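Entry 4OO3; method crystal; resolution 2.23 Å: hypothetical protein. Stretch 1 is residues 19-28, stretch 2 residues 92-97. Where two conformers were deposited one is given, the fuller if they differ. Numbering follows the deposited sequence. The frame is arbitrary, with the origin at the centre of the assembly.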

# COMPACT_ATOMS: atom_id res chain seq x y z
N PRO A 19 10.32 -4.26 14.27
CA PRO A 19 9.46 -3.18 13.80
C PRO A 19 10.27 -1.92 13.53
O PRO A 19 11.15 -1.58 14.32
N GLY A 20 10.02 -1.28 12.40
CA GLY A 20 10.73 -0.06 12.03
C GLY A 20 9.88 0.97 11.32
O GLY A 20 10.42 1.93 10.79
N HIS A 21 8.57 0.78 11.34
CA HIS A 21 7.61 1.71 10.76
C HIS A 21 6.37 1.78 11.68
O HIS A 21 6.11 0.83 12.42
N PHE A 22 5.63 2.88 11.62
CA PHE A 22 4.40 3.11 12.41
C PHE A 22 3.38 1.99 12.25
O PHE A 22 2.63 1.66 13.17
N HIS A 23 3.32 1.40 11.05
CA HIS A 23 2.33 0.35 10.75
C HIS A 23 2.47 -0.90 11.61
O HIS A 23 1.48 -1.57 11.89
N ALA A 24 3.69 -1.21 12.05
CA ALA A 24 3.89 -2.27 13.03
C ALA A 24 3.03 -2.03 14.27
O ALA A 24 2.44 -2.96 14.82
N ALA A 25 2.95 -0.77 14.71
CA ALA A 25 2.13 -0.42 15.87
C ALA A 25 0.66 -0.25 15.51
O ALA A 25 -0.21 -0.60 16.29
N LEU A 26 0.38 0.27 14.32
CA LEU A 26 -0.99 0.58 13.91
C LEU A 26 -1.89 -0.65 13.98
O LEU A 26 -3.08 -0.53 14.21
N VAL A 27 -1.31 -1.83 13.78
CA VAL A 27 -2.04 -3.09 13.94
C VAL A 27 -2.69 -3.18 15.32
O VAL A 27 -3.77 -3.75 15.47
N GLN A 28 -2.01 -2.63 16.32
CA GLN A 28 -2.45 -2.69 17.71
C GLN A 28 -3.16 -1.41 18.19
O GLN A 28 -3.40 -1.25 19.38
N MSE A 92 2.76 -13.23 12.98
CA MSE A 92 3.89 -12.32 13.00
C MSE A 92 3.56 -11.08 12.22
O MSE A 92 3.06 -11.17 11.10
N ILE A 93 3.86 -9.92 12.79
CA ILE A 93 3.63 -8.64 12.15
C ILE A 93 4.96 -8.05 11.67
O ILE A 93 5.84 -7.75 12.49
N GLN A 94 5.11 -7.87 10.37
CA GLN A 94 6.36 -7.32 9.81
C GLN A 94 6.14 -5.97 9.14
O GLN A 94 5.48 -5.87 8.11
N ALA A 95 6.70 -4.92 9.73
CA ALA A 95 6.70 -3.59 9.13
C ALA A 95 7.96 -2.84 9.54
O ALA A 95 8.14 -2.50 10.71
N GLY A 96 8.83 -2.60 8.57
CA GLY A 96 10.05 -1.86 8.80
C GLY A 96 11.05 -2.05 7.68
O GLY A 96 10.79 -1.69 6.53
N ASN A 97 12.20 -2.62 8.02
CA ASN A 97 13.28 -2.78 7.07
C ASN A 97 12.92 -3.78 5.97
O ASN A 97 12.85 -4.98 6.20

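Stretch 2 enters as the last part of a strand and runs past the loop and short helix of stretch 1, burying about 314 Å² between them. Small and aliphatic residues make up most of this contact, and its polar component is carried by the backbone.

Met92, a selenomethionine, opens the stretch but plays no part in the contact. Its side chain, with chi1 t and both chi2 and chi3 m, is buried in surroundings other than stretch 1.

Ile93 is the first residue to face the helix. Its CA-to-CB bond points toward stretch 1, and with chi1 and chi2 both m its CG2 methyl lies 3.9 Å from CG2 of Val27. Val27 also points toward its partner, with chi1 t, so two beta-branched side chains meet through methyl groups. Such residues suit a buried site like this one, because their branching supplies apolar surface close to the backbone. The same Ile93 CG2 lies 4.1 Å from the carbonyl oxygen, O, of Ala24, a simple packing contact.

At Gln94 the alternation of the strand turns the CA-to-CB bond away from stretch 1. Its chi1 of -137° lies between the usual wells, while chi2 is m. Although the end of the side chain comes nearer than its base, it makes no contact with stretch 1. A buried amide needs polar partners, and this one finds them elsewhere in the structure and in a residue adjoining the stretches.

Ala95 is the centre of the contact, with the largest covered area of any residue in the two stretches. Its CB points toward stretch 1 and packs 3.5 Å from Ala24 N, 3.9 Å from Ala24 CB and 4.2 Å from His23 CB. A methyl group suits this place: it fills the space beside the start of the helix, and the small side chain of Ala24 lets the two backbones come close, with their CA atoms 5.0 Å apart. The carbonyl of Ala95 supplies the polar link. Gly20 N donates to Ala95 O at 2.8 Å with a nearly straight angle of 172°, whereas His21 N reaches Ala95 O at 3.4 Å in a weak, bent bond. Pro19 CA adds a CA-H...O contact to Ala95 O, also at 3.4 Å, while its CA-to-CB bond points away from stretch 2.

His21 starts toward stretch 2, but the end of its side chain, in the t rotamer, leads away, and ND1 accepts from His23 N at 3.2 Å and caps the helix. His23, with chi1 m, has a side chain whose end also leads away, and both ring nitrogens are hydrogen-bonded elsewhere in the structure.

Gly96 meets Gly20 with a CA-CA distance of only 3.8 Å. Glycine is well suited here, since an ideal CB on Gly96 would fall 2.6 Å from Gly20 N, a clash.

Asn97 closes the stretch with chi1 t. Its CB points sideways, and its side chain leaves stretch 1 alone, capping the helix that follows instead, a role for which asparagine's short amide is well suited.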

# COMPACT_ATOMS: atom_id res chain seq x y z
CB PRO A 19 8.50 -2.96 14.96
CG PRO A 19 9.30 -3.35 16.16
CD PRO A 19 10.15 -4.50 15.71
CB HIS A 21 7.21 1.23 9.35
CG HIS A 21 6.44 2.24 8.56
ND1 HIS A 21 5.07 2.28 8.54
CD2 HIS A 21 6.85 3.27 7.78
CE1 HIS A 21 4.66 3.28 7.78
NE2 HIS A 21 5.73 3.89 7.31
CB PHE A 22 3.79 4.46 11.99
CG PHE A 22 2.42 4.75 12.57
CD1 PHE A 22 2.15 4.56 13.92
CD2 PHE A 22 1.41 5.28 11.76
CE1 PHE A 22 0.90 4.84 14.44
CE2 PHE A 22 0.16 5.57 12.28
CZ PHE A 22 -0.09 5.35 13.63
CB HIS A 23 2.35 -0.03 9.27
CG HIS A 23 1.86 1.06 8.37
ND1 HIS A 23 1.99 1.01 7.00
CD2 HIS A 23 1.25 2.24 8.64
CE1 HIS A 23 1.48 2.10 6.46
NE2 HIS A 23 1.03 2.86 7.44
CB ALA A 24 5.36 -2.39 13.41
CB ALA A 25 2.65 0.84 16.53
CB LEU A 26 -1.02 1.17 12.50
CG LEU A 26 -2.30 1.85 12.02
CD1 LEU A 26 -2.84 2.81 13.07
CD2 LEU A 26 -2.03 2.59 10.71
CB VAL A 27 -1.11 -4.31 13.73
CG1 VAL A 27 -1.79 -5.61 14.15
CG2 VAL A 27 -0.66 -4.39 12.28
CB GLN A 28 -1.24 -2.96 18.61
CG GLN A 28 -0.59 -4.31 18.36
CD GLN A 28 0.59 -4.53 19.28
OE1 GLN A 28 0.47 -4.42 20.51
NE2 GLN A 28 1.74 -4.84 18.70
CB MSE A 92 5.10 -13.02 12.39
CG MSE A 92 6.40 -12.25 12.62
SE MSE A 92 6.73 -10.99 11.13
CE MSE A 92 7.46 -12.30 9.87
CB ILE A 93 2.98 -7.64 13.13
CG1 ILE A 93 1.68 -8.22 13.72
CG2 ILE A 93 2.73 -6.30 12.44
CD1 ILE A 93 0.63 -8.58 12.69
CB GLN A 94 7.00 -8.32 8.82
CG GLN A 94 8.52 -8.45 8.97
CD GLN A 94 9.26 -7.13 8.75
OE1 GLN A 94 9.00 -6.42 7.78
NE2 GLN A 94 10.17 -6.78 9.67
CB ALA A 95 5.47 -2.79 9.54
CB ASN A 97 14.55 -3.21 7.79
CG ASN A 97 15.77 -3.03 6.92
OD1 ASN A 97 15.88 -3.65 5.87
ND2 ASN A 97 16.68 -2.16 7.35